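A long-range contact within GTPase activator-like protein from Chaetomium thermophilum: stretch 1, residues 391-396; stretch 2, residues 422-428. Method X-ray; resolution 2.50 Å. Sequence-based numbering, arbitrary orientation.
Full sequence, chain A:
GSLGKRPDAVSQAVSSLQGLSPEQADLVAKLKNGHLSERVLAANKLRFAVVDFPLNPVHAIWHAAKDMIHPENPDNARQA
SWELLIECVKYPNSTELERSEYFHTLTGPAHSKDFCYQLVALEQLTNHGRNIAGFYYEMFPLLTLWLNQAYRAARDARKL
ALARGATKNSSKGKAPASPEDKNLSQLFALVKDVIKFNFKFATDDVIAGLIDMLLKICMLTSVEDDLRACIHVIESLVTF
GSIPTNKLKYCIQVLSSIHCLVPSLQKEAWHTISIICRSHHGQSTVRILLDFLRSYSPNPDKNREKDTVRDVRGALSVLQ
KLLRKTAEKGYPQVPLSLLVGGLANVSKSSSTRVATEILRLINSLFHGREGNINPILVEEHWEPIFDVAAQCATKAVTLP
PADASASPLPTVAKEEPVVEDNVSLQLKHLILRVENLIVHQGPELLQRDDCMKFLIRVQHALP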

# COMPACT_ATOMS: atom_id res chain seq x y z
N GLN A 391 10.46 33.59 -4.78
CA GLN A 391 9.11 33.56 -4.22
C GLN A 391 9.05 32.80 -2.89
O GLN A 391 8.31 33.20 -2.00
CB GLN A 391 8.14 32.96 -5.23
CG GLN A 391 6.68 33.24 -4.90
CD GLN A 391 5.84 33.53 -6.13
OE1 GLN A 391 6.35 33.56 -7.25
NE2 GLN A 391 4.55 33.75 -5.93
N CYS A 392 9.83 31.73 -2.75
CA CYS A 392 9.94 31.00 -1.46
C CYS A 392 10.68 31.80 -0.39
O CYS A 392 10.61 31.46 0.79
CB CYS A 392 10.65 29.66 -1.64
SG CYS A 392 10.08 28.68 -3.04
N ALA A 393 11.43 32.82 -0.82
CA ALA A 393 12.06 33.77 0.10
C ALA A 393 11.04 34.78 0.65
O ALA A 393 11.31 35.43 1.67
CB ALA A 393 13.21 34.49 -0.59
N THR A 394 9.90 34.91 -0.02
CA THR A 394 8.78 35.71 0.49
C THR A 394 8.23 35.09 1.77
O THR A 394 7.69 35.77 2.63
CB THR A 394 7.60 35.82 -0.50
OG1 THR A 394 7.06 34.52 -0.75
CG2 THR A 394 8.03 36.47 -1.81
N LYS A 395 8.36 33.77 1.89
CA LYS A 395 7.96 33.09 3.10
C LYS A 395 9.13 32.93 4.07
O LYS A 395 9.22 31.94 4.79
CB LYS A 395 7.33 31.74 2.73
CG LYS A 395 6.22 31.85 1.68
CD LYS A 395 5.12 32.77 2.17
CE LYS A 395 4.01 32.94 1.15
NZ LYS A 395 2.96 33.86 1.69
N ALA A 396 10.03 33.91 4.09
CA ALA A 396 10.96 34.10 5.21
C ALA A 396 11.86 32.90 5.49
O ALA A 396 13.08 33.03 5.62
CB ALA A 396 10.18 34.50 6.46
N ASN A 422 12.96 27.73 9.14
CA ASN A 422 12.98 26.71 8.10
C ASN A 422 13.41 27.27 6.74
O ASN A 422 14.57 27.13 6.36
CB ASN A 422 11.61 26.05 7.99
CG ASN A 422 11.55 24.73 8.71
OD1 ASN A 422 12.55 24.22 9.23
ND2 ASN A 422 10.36 24.14 8.72
N VAL A 423 12.48 27.90 6.01
CA VAL A 423 12.79 28.49 4.71
C VAL A 423 14.18 29.12 4.73
O VAL A 423 15.02 28.87 3.86
CB VAL A 423 11.74 29.55 4.33
CG1 VAL A 423 12.29 30.53 3.29
CG2 VAL A 423 10.47 28.87 3.83
N SER A 424 14.41 29.93 5.75
CA SER A 424 15.69 30.57 5.99
C SER A 424 16.88 29.60 5.93
O SER A 424 17.97 29.98 5.53
CB SER A 424 15.65 31.28 7.36
OG SER A 424 16.77 32.11 7.57
N LEU A 425 16.67 28.35 6.32
CA LEU A 425 17.73 27.32 6.29
C LEU A 425 18.05 26.91 4.84
O LEU A 425 19.21 26.62 4.52
CB LEU A 425 17.33 26.07 7.10
CG LEU A 425 16.69 26.20 8.51
CD1 LEU A 425 16.15 24.85 9.00
CD2 LEU A 425 17.65 26.80 9.54
N GLN A 426 17.03 26.88 3.99
CA GLN A 426 17.19 26.44 2.61
C GLN A 426 17.81 27.53 1.73
O GLN A 426 18.62 27.23 0.85
CB GLN A 426 15.85 25.95 2.04
CG GLN A 426 15.32 24.67 2.68
CD GLN A 426 16.16 23.44 2.34
OE1 GLN A 426 16.34 23.11 1.17
NE2 GLN A 426 16.67 22.76 3.37
N LEU A 427 17.46 28.78 1.97
CA LEU A 427 18.06 29.90 1.24
C LEU A 427 19.56 29.97 1.49
O LEU A 427 20.33 30.04 0.54
CB LEU A 427 17.41 31.22 1.62
CG LEU A 427 16.25 31.62 0.72
CD1 LEU A 427 15.36 32.64 1.42
CD2 LEU A 427 16.77 32.19 -0.58
N LYS A 428 19.96 29.94 2.75
CA LYS A 428 21.39 29.89 3.08
C LYS A 428 22.07 28.71 2.37
O LYS A 428 23.25 28.81 2.01
CB LYS A 428 21.61 29.81 4.59

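Where does stretch 2 first meet stretch 1? Not at Asn 422, which makes no contact, but at Val 423, which lies in the helix. Its CA-to-CB bond points toward stretch 1, and the branched side chain, with chi1 in the t well, settles against the backbone of the turns. Val 423 CG1 lies 3.2 Å from Cys 392 O and 3.3 Å from Ala 396 C, while Val 423 CG2 lies 3.5 Å from Lys 395 O. A methyl group cannot serve as a hydrogen-bond partner in the usual sense, so these are packing contacts against carbonyl groups. Val 423 has the largest covered area of any residue in the contact.

How does the folding of stretch 1 make this possible? Two successive type I turns, Gln 391 to Thr 394 and Ala 393 to Ala 396, coil the backbone, and Ala 396 N donates to Ala 393 O at 3.1 Å to close the second. The chain thereby brings Cys 392, Lys 395 and Ala 396 against one side of Val 423. The Lys 395 side chain starts sideways and its end leads away, and its backbone oxygen is nearer to Val 423 than its side chain is.

Does Ser 424 add a polar link? Ser 424 N lies 3.4 Å from Ala 396 O, but the angle is poor and no hydrogen bond forms. Indeed, none joins the two stretches.

What extends the contact along the helix? Leu 425 points away and Gln 426 stays out of reach, so the next contact comes one turn after Val 423, at Leu 427. The backbone bond from Leu 427 N to Val 423 O, 3.1 Å, marks that turn. Leu 427 also points toward stretch 1, and Leu 427 CD1 meets Ala 393 CB at 3.5 Å, an apolar contact between side chains.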